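Local coordinates for probable uracil-DNA glycosylase (Acanthamoeba polyphaga mimivirus, PDB 5X55), which is probably a viral DNA-repair protein of the uracil-DNA glycosylase superfamily, with a four-stranded parallel sheet at the heart of its alpha/beta fold, at residues C117-L129 against E142-S155. Residues are numbered along the deposited sequence; the frame is centred on the assembly and turned at random.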
ATOM      1  N   CYS A 117       0.362  -6.499  21.844  1.00 32.19           N
ATOM      2  CA  CYS A 117       0.537  -7.797  21.179  1.00 31.91           C
ATOM      3  C   CYS A 117       1.836  -8.476  21.571  1.00 30.38           C
ATOM      4  O   CYS A 117       1.929  -9.706  21.507  1.00 27.74           O
ATOM      5  CB  CYS A 117       0.541  -7.660  19.651  1.00 30.76           C
ATOM      6  SG  CYS A 117      -0.968  -7.043  18.954  1.00 40.67           S
ATOM      7  N   PHE A 118       2.865  -7.708  21.897  1.00 26.82           N
ATOM      8  CA  PHE A 118       4.175  -8.257  22.233  1.00 31.03           C
ATOM      9  C   PHE A 118       4.651  -7.604  23.520  1.00 35.00           C
ATOM     10  O   PHE A 118       5.561  -6.770  23.502  1.00 32.19           O
ATOM     11  CB  PHE A 118       5.192  -8.046  21.111  1.00 30.63           C
ATOM     12  CG  PHE A 118       4.751  -8.573  19.768  1.00 32.17           C
ATOM     13  CD1 PHE A 118       4.743  -9.936  19.510  1.00 32.40           C
ATOM     14  CD2 PHE A 118       4.363  -7.699  18.756  1.00 27.91           C
ATOM     15  CE1 PHE A 118       4.348 -10.423  18.277  1.00 26.46           C
ATOM     16  CE2 PHE A 118       3.974  -8.173  17.521  1.00 28.15           C
ATOM     17  CZ  PHE A 118       3.965  -9.543  17.278  1.00 25.92           C
ATOM     18  N   PRO A 119       4.065  -7.982  24.662  1.00 35.14           N
ATOM     19  CA  PRO A 119       4.413  -7.310  25.923  1.00 40.48           C
ATOM     20  C   PRO A 119       5.898  -7.330  26.223  1.00 38.85           C
ATOM     21  O   PRO A 119       6.413  -6.388  26.839  1.00 41.57           O
ATOM     22  CB  PRO A 119       3.620  -8.099  26.977  1.00 37.26           C
ATOM     23  CG  PRO A 119       2.561  -8.804  26.231  1.00 38.34           C
ATOM     24  CD  PRO A 119       3.114  -9.088  24.866  1.00 32.66           C
ATOM     25  N   ASP A 120       6.606  -8.369  25.780  1.00 35.37           N
ATOM     26  CA  ASP A 120       8.025  -8.536  26.047  1.00 40.55           C
ATOM     27  C   ASP A 120       8.875  -8.301  24.802  1.00 41.12           C
ATOM     28  O   ASP A 120      10.022  -8.753  24.738  1.00 37.78           O
ATOM     29  CB  ASP A 120       8.267  -9.925  26.640  1.00 45.39           C
ATOM     30  CG  ASP A 120       7.453 -10.160  27.922  1.00 46.64           C
ATOM     31  OD1 ASP A 120       7.573  -9.351  28.875  1.00 49.11           O
ATOM     32  OD2 ASP A 120       6.663 -11.129  27.966  1.00 53.08           O
ATOM     33  N   CYS A 121       8.315  -7.602  23.809  1.00 41.96           N
ATOM     34  CA  CYS A 121       9.028  -7.144  22.615  1.00 38.68           C
ATOM     35  C   CYS A 121       9.520  -8.303  21.757  1.00 34.04           C
ATOM     36  O   CYS A 121      10.496  -8.176  21.029  1.00 33.55           O
ATOM     37  CB  CYS A 121      10.180  -6.211  22.987  1.00 37.58           C
ATOM     38  SG  CYS A 121       9.606  -4.906  24.108  1.00 41.77           S
ATOM     39  N   LYS A 122       8.817  -9.428  21.803  1.00 36.41           N
ATOM     40  CA  LYS A 122       9.189 -10.622  21.042  1.00 36.23           C
ATOM     41  C   LYS A 122       8.526 -10.601  19.661  1.00 34.34           C
ATOM     42  O   LYS A 122       7.681 -11.443  19.337  1.00 35.80           O
ATOM     43  CB  LYS A 122       8.789 -11.862  21.835  1.00 37.30           C
ATOM     44  CG  LYS A 122       7.335 -11.728  22.263  1.00 43.28           C
ATOM     45  CD  LYS A 122       6.967 -12.326  23.589  1.00 47.99           C
ATOM     46  CE  LYS A 122       5.750 -11.569  24.031  1.00 44.62           C
ATOM     47  NZ  LYS A 122       6.063 -10.175  23.697  1.00 34.37           N
ATOM     48  N   VAL A 123       8.922  -9.616  18.840  1.00 37.21           N
ATOM     49  CA  VAL A 123       8.235  -9.375  17.564  1.00 34.02           C
ATOM     50  C   VAL A 123       8.291 -10.615  16.689  1.00 28.38           C
ATOM     51  O   VAL A 123       9.356 -11.199  16.458  1.00 34.79           O
ATOM     52  CB  VAL A 123       8.827  -8.163  16.826  1.00 29.62           C
ATOM     53  CG1 VAL A 123       8.342  -8.150  15.363  1.00 26.45           C
ATOM     54  CG2 VAL A 123       8.408  -6.893  17.503  1.00 24.75           C
ATOM     55  N   ASN A 124       7.131 -11.022  16.193  1.00 28.31           N
ATOM     56  CA  ASN A 124       6.998 -12.232  15.393  1.00 24.89           C
ATOM     57  C   ASN A 124       6.060 -11.890  14.241  1.00 20.37           C
ATOM     58  O   ASN A 124       4.839 -12.035  14.356  1.00 24.63           O
ATOM     59  CB  ASN A 124       6.475 -13.367  16.257  1.00 26.21           C
ATOM     60  CG  ASN A 124       6.461 -14.691  15.547  1.00 23.88           C
ATOM     61  OD1 ASN A 124       6.412 -14.756  14.319  1.00 29.55           O
ATOM     62  ND2 ASN A 124       6.459 -15.766  16.320  1.00 26.66           N
ATOM     63  N   LEU A 125       6.639 -11.459  13.122  1.00 22.77           N
ATOM     64  CA  LEU A 125       5.836 -10.968  12.000  1.00 21.36           C
ATOM     65  C   LEU A 125       4.960 -12.058  11.387  1.00 22.77           C
ATOM     66  O   LEU A 125       3.851 -11.759  10.916  1.00 21.13           O
ATOM     67  CB  LEU A 125       6.742 -10.363  10.926  1.00 20.56           C
ATOM     68  CG  LEU A 125       7.524  -9.098  11.282  1.00 19.18           C
ATOM     69  CD1 LEU A 125       8.463  -8.658  10.133  1.00 21.94           C
ATOM     70  CD2 LEU A 125       6.597  -7.977  11.662  1.00 15.04           C
ATOM     71  N   LYS A 126       5.428 -13.315  11.388  1.00 23.11           N
ATOM     72  CA  LYS A 126       4.648 -14.412  10.808  1.00 24.75           C
ATOM     73  C   LYS A 126       3.258 -14.530  11.440  1.00 22.53           C
ATOM     74  O   LYS A 126       2.275 -14.812  10.743  1.00 24.31           O
ATOM     75  CB  LYS A 126       5.421 -15.725  10.946  1.00 29.91           C
ATOM     76  CG  LYS A 126       4.583 -16.979  10.717  1.00 24.81           C
ATOM     77  CD  LYS A 126       4.201 -17.188   9.258  1.00 30.90           C
ATOM     78  CE  LYS A 126       2.822 -17.858   9.134  1.00 35.93           C
ATOM     79  NZ  LYS A 126       2.693 -19.169   9.863  1.00 28.29           N
ATOM     80  N   LEU A 127       3.146 -14.282  12.749  1.00 23.02           N
ATOM     81  CA  LEU A 127       1.863 -14.341  13.447  1.00 24.42           C
ATOM     82  C   LEU A 127       0.899 -13.243  13.033  1.00 25.23           C
ATOM     83  O   LEU A 127      -0.279 -13.316  13.388  1.00 23.01           O
ATOM     84  CB  LEU A 127       2.068 -14.260  14.957  1.00 22.25           C
ATOM     85  CG  LEU A 127       2.902 -15.378  15.567  1.00 23.70           C
ATOM     86  CD1 LEU A 127       2.935 -15.199  17.076  1.00 26.40           C
ATOM     87  CD2 LEU A 127       2.305 -16.719  15.183  1.00 27.20           C
ATOM     88  N   LEU A 128       1.365 -12.235  12.305  1.00 25.77           N
ATOM     89  CA  LEU A 128       0.522 -11.162  11.810  1.00 22.97           C
ATOM     90  C   LEU A 128      -0.024 -11.439  10.414  1.00 24.20           C
ATOM     91  O   LEU A 128      -0.746 -10.603   9.860  1.00 24.21           O
ATOM     92  CB  LEU A 128       1.320  -9.855  11.824  1.00 19.16           C
ATOM     93  CG  LEU A 128       1.888  -9.596  13.216  1.00 21.21           C
ATOM     94  CD1 LEU A 128       2.719  -8.337  13.220  1.00 20.50           C
ATOM     95  CD2 LEU A 128       0.747  -9.526  14.237  1.00 16.70           C
ATOM     96  N   LEU A 129       0.284 -12.595   9.849  1.00 25.63           N
ATOM     97  CA  LEU A 129      -0.142 -12.973   8.506  1.00 27.35           C
ATOM     98  C   LEU A 129      -1.184 -14.086   8.611  1.00 26.16           C
ATOM     99  O   LEU A 129      -0.836 -15.246   8.841  1.00 30.00           O
ATOM    100  CB  LEU A 129       1.072 -13.408   7.701  1.00 27.42           C
ATOM    101  CG  LEU A 129       0.833 -13.719   6.235  1.00 32.32           C
ATOM    102  CD1 LEU A 129       0.386 -12.464   5.496  1.00 23.31           C
ATOM    103  CD2 LEU A 129       2.123 -14.281   5.687  1.00 25.36           C
ATOM    104  N   GLU A 142      11.724 -15.487   5.306  1.00 32.51           N
ATOM    105  CA  GLU A 142      12.402 -15.772   6.570  1.00 33.28           C
ATOM    106  C   GLU A 142      13.738 -16.463   6.362  1.00 32.17           C
ATOM    107  O   GLU A 142      14.577 -16.429   7.264  1.00 39.76           O
ATOM    108  CB  GLU A 142      11.558 -16.660   7.489  1.00 34.80           C
ATOM    109  CG  GLU A 142      10.095 -16.378   7.603  1.00 41.38           C
ATOM    110  CD  GLU A 142       9.331 -17.604   8.115  1.00 53.44           C
ATOM    111  OE1 GLU A 142       9.967 -18.668   8.250  1.00 54.24           O
ATOM    112  OE2 GLU A 142       8.112 -17.514   8.350  1.00 51.58           O
ATOM    113  N   SER A 143      13.954 -17.098   5.210  1.00 30.85           N
ATOM    114  CA  SER A 143      15.232 -17.740   4.942  1.00 32.68           C
ATOM    115  C   SER A 143      16.328 -16.754   4.560  1.00 34.90           C
ATOM    116  O   SER A 143      17.493 -17.162   4.485  1.00 36.19           O
ATOM    117  CB  SER A 143      15.077 -18.768   3.825  1.00 32.18           C
ATOM    118  OG  SER A 143      15.073 -18.115   2.563  1.00 37.95           O
ATOM    119  N   LYS A 144      15.991 -15.487   4.306  1.00 34.85           N
ATOM    120  CA  LYS A 144      16.974 -14.474   3.928  1.00 32.91           C
ATOM    121  C   LYS A 144      17.702 -13.953   5.160  1.00 30.03           C
ATOM    122  O   LYS A 144      17.167 -13.966   6.268  1.00 31.59           O
ATOM    123  CB  LYS A 144      16.298 -13.306   3.209  1.00 30.97           C
ATOM    124  CG  LYS A 144      15.446 -13.708   2.025  1.00 33.33           C
ATOM    125  CD  LYS A 144      16.296 -14.156   0.858  1.00 36.50           C
ATOM    126  CE  LYS A 144      15.953 -13.338  -0.394  1.00 41.21           C
ATOM    127  NZ  LYS A 144      16.229 -11.872  -0.232  1.00 38.50           N
ATOM    128  N   THR A 145      18.926 -13.459   4.962  1.00 31.65           N
ATOM    129  CA  THR A 145      19.689 -13.017   6.128  1.00 34.64           C
ATOM    130  C   THR A 145      19.166 -11.697   6.687  1.00 35.57           C
ATOM    131  O   THR A 145      19.317 -11.446   7.885  1.00 34.61           O
ATOM    132  CB  THR A 145      21.184 -12.912   5.802  1.00 37.50           C
ATOM    133  OG1 THR A 145      21.420 -11.846   4.873  1.00 41.69           O
ATOM    134  CG2 THR A 145      21.700 -14.224   5.214  1.00 34.11           C
ATOM    135  N   TYR A 146      18.524 -10.855   5.866  1.00 28.72           N
ATOM    136  CA  TYR A 146      18.006  -9.600   6.407  1.00 29.85           C
ATOM    137  C   TYR A 146      16.830  -9.809   7.376  1.00 28.07           C
ATOM    138  O   TYR A 146      16.586  -8.950   8.229  1.00 30.69           O
ATOM    139  CB  TYR A 146      17.599  -8.644   5.261  1.00 26.61           C
ATOM    140  CG  TYR A 146      16.330  -9.049   4.514  1.00 27.46           C
ATOM    141  CD1 TYR A 146      15.069  -8.864   5.086  1.00 25.32           C
ATOM    142  CD2 TYR A 146      16.394  -9.625   3.254  1.00 26.77           C
ATOM    143  CE1 TYR A 146      13.909  -9.249   4.428  1.00 25.72           C
ATOM    144  CE2 TYR A 146      15.234 -10.006   2.582  1.00 31.41           C
ATOM    145  CZ  TYR A 146      13.994  -9.806   3.182  1.00 26.43           C
ATOM    146  OH  TYR A 146      12.847 -10.186   2.540  1.00 24.35           O
ATOM    147  N   PHE A 147      16.102 -10.925   7.279  1.00 25.81           N
ATOM    148  CA  PHE A 147      14.838 -11.023   8.015  1.00 33.55           C
ATOM    149  C   PHE A 147      15.001 -11.007   9.534  1.00 28.80           C
ATOM    150  O   PHE A 147      14.237 -10.286  10.210  1.00 27.60           O
ATOM    151  CB  PHE A 147      14.063 -12.256   7.555  1.00 32.12           C
ATOM    152  CG  PHE A 147      12.695 -12.341   8.139  1.00 36.50           C
ATOM    153  CD1 PHE A 147      11.641 -11.677   7.547  1.00 35.83           C
ATOM    154  CD2 PHE A 147      12.464 -13.068   9.289  1.00 33.76           C
ATOM    155  CE1 PHE A 147      10.380 -11.749   8.077  1.00 32.60           C
ATOM    156  CE2 PHE A 147      11.211 -13.134   9.826  1.00 29.02           C
ATOM    157  CZ  PHE A 147      10.165 -12.476   9.222  1.00 32.58           C
ATOM    158  N   PRO A 148      15.922 -11.767  10.142  1.00 34.40           N
ATOM    159  CA  PRO A 148      16.164 -11.564  11.581  1.00 32.00           C
ATOM    160  C   PRO A 148      16.565 -10.147  11.908  1.00 27.63           C
ATOM    161  O   PRO A 148      16.186  -9.649  12.972  1.00 30.12           O
ATOM    162  CB  PRO A 148      17.283 -12.563  11.903  1.00 29.95           C
ATOM    163  CG  PRO A 148      17.106 -13.641  10.900  1.00 38.31           C
ATOM    164  CD  PRO A 148      16.688 -12.921   9.629  1.00 33.21           C
ATOM    165  N   GLN A 149      17.301  -9.464  11.024  1.00 28.18           N
ATOM    166  CA  GLN A 149      17.613  -8.062  11.286  1.00 28.75           C
ATOM    167  C   GLN A 149      16.342  -7.226  11.364  1.00 30.00           C
ATOM    168  O   GLN A 149      16.213  -6.358  12.236  1.00 25.97           O
ATOM    169  CB  GLN A 149      18.553  -7.511  10.219  1.00 26.71           C
ATOM    170  CG  GLN A 149      19.988  -8.007  10.343  1.00 41.57           C
ATOM    171  CD  GLN A 149      20.782  -7.856   9.046  1.00 45.56           C
ATOM    172  OE1 GLN A 149      20.555  -6.928   8.259  1.00 47.25           O
ATOM    173  NE2 GLN A 149      21.717  -8.773   8.820  1.00 47.34           N
ATOM    174  N   LEU A 150      15.388  -7.477  10.461  1.00 28.59           N
ATOM    175  CA  LEU A 150      14.132  -6.732  10.478  1.00 21.68           C
ATOM    176  C   LEU A 150      13.385  -6.950  11.793  1.00 23.95           C
ATOM    177  O   LEU A 150      12.987  -5.990  12.479  1.00 23.51           O
ATOM    178  CB  LEU A 150      13.292  -7.157   9.274  1.00 20.31           C
ATOM    179  CG  LEU A 150      11.827  -6.734   9.220  1.00 22.20           C
ATOM    180  CD1 LEU A 150      11.742  -5.243   9.148  1.00 21.70           C
ATOM    181  CD2 LEU A 150      11.123  -7.385   8.020  1.00 21.22           C
ATOM    182  N   GLU A 151      13.224  -8.212  12.194  1.00 25.17           N
ATOM    183  CA  GLU A 151      12.531  -8.446  13.463  1.00 27.69           C
ATOM    184  C   GLU A 151      13.317  -7.889  14.650  1.00 26.60           C
ATOM    185  O   GLU A 151      12.713  -7.457  15.645  1.00 28.89           O
ATOM    186  CB  GLU A 151      12.237  -9.934  13.627  1.00 25.83           C
ATOM    187  CG  GLU A 151      11.066 -10.395  12.745  1.00 26.71           C
ATOM    188  CD  GLU A 151      10.616 -11.811  13.068  1.00 35.06           C
ATOM    189  OE1 GLU A 151      11.371 -12.492  13.799  1.00 35.11           O
ATOM    190  OE2 GLU A 151       9.516 -12.243  12.615  1.00 30.81           O
ATOM    191  N   SER A 152      14.654  -7.831  14.537  1.00 25.34           N
ATOM    192  CA  SER A 152      15.483  -7.223  15.578  1.00 29.04           C
ATOM    193  C   SER A 152      15.229  -5.732  15.687  1.00 24.95           C
ATOM    194  O   SER A 152      15.093  -5.201  16.792  1.00 32.13           O
ATOM    195  CB  SER A 152      16.973  -7.471  15.304  1.00 29.04           C
ATOM    196  OG  SER A 152      17.365  -8.748  15.764  1.00 38.08           O
ATOM    197  N   LYS A 153      15.193  -5.030  14.549  1.00 25.09           N
ATOM    198  CA  LYS A 153      14.965  -3.589  14.589  1.00 26.59           C
ATOM    199  C   LYS A 153      13.580  -3.266  15.131  1.00 27.45           C
ATOM    200  O   LYS A 153      13.435  -2.354  15.959  1.00 29.61           O
ATOM    201  CB  LYS A 153      15.156  -2.981  13.206  1.00 27.42           C
ATOM    202  CG  LYS A 153      16.499  -3.283  12.600  1.00 32.14           C
ATOM    203  CD  LYS A 153      16.760  -2.426  11.385  1.00 40.66           C
ATOM    204  CE  LYS A 153      17.639  -3.164  10.387  1.00 35.06           C
ATOM    205  NZ  LYS A 153      17.469  -2.587   9.020  1.00 41.18           N
ATOM    206  N   LEU A 154      12.551  -4.011  14.694  1.00 24.73           N
ATOM    207  CA  LEU A 154      11.212  -3.770  15.229  1.00 23.44           C
ATOM    208  C   LEU A 154      11.180  -4.028  16.736  1.00 22.24           C
ATOM    209  O   LEU A 154      10.579  -3.255  17.496  1.00 22.55           O
ATOM    210  CB  LEU A 154      10.164  -4.634  14.485  1.00 19.04           C
ATOM    211  CG  LEU A 154      10.061  -4.400  12.959  1.00 23.90           C
ATOM    212  CD1 LEU A 154       9.081  -5.345  12.212  1.00 18.90           C
ATOM    213  CD2 LEU A 154       9.719  -2.941  12.644  1.00 18.23           C
ATOM    214  N   SER A 155      11.845  -5.097  17.194  1.00 22.53           N
ATOM    215  CA  SER A 155      11.878  -5.366  18.632  1.00 27.66           C
ATOM    216  C   SER A 155      12.580  -4.242  19.380  1.00 29.20           C
ATOM    217  O   SER A 155      12.174  -3.877  20.490  1.00 31.17           O
ATOM    218  CB  SER A 155      12.574  -6.698  18.922  1.00 28.15           C
ATOM    219  OG  SER A 155      11.804  -7.805  18.486  1.00 32.45           O
TER
HETATM  220  O   HOH W   1      11.734 -11.153  17.748  1.00 32.62           O
HETATM  221  O   HOH W   2       8.242 -14.271  11.995  1.00 29.82           O
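Helix 146-159 lies over the loop that leads into the short 3-10 turn 126-128, with Glu151 meeting the backbone near that turn's start. Leu125 N donates to Glu151 OE2 at 3.0 Å with an N-H...O angle of 157°, but the donor stands 42° out of the carboxylate plane. An extended chain (chi2 -170°) carries the carboxylate to the loop backbone, past the Leu125 side chain, which runs the other way. A water links the same OE2 to Asn124 OD1 and Lys126 N, so the carboxylate holds one backbone N-H directly and a second through solvent.

Both segments belong to the N-terminal part of the model, where Phe138 of helix 135-142 and Leu171 of another loop also touch Leu125; the centre of the contact lies about 20 Å from the centre of the chain. Leu125 CD1 lies 3.6 Å from Leu150 CD2 and also reaches Leu154, whose CD1 is 3.7 Å from Leu125 CD2, the side chains crossing at nearly right angles. Val123 CG1 adds a looser contact, 4.1 Å from Leu154 CB.

One helical turn after Glu151, Ser155 OG is 2.9 Å from Cys121 O and 3.0 Å from Glu151 O, two acceptors for a single hydroxyl proton that the geometry leaves unassigned. Val123 CB closes to 3.4 Å from Ser155 OG, and a second water donates to Val123 O and, weakly, to that hydroxyl.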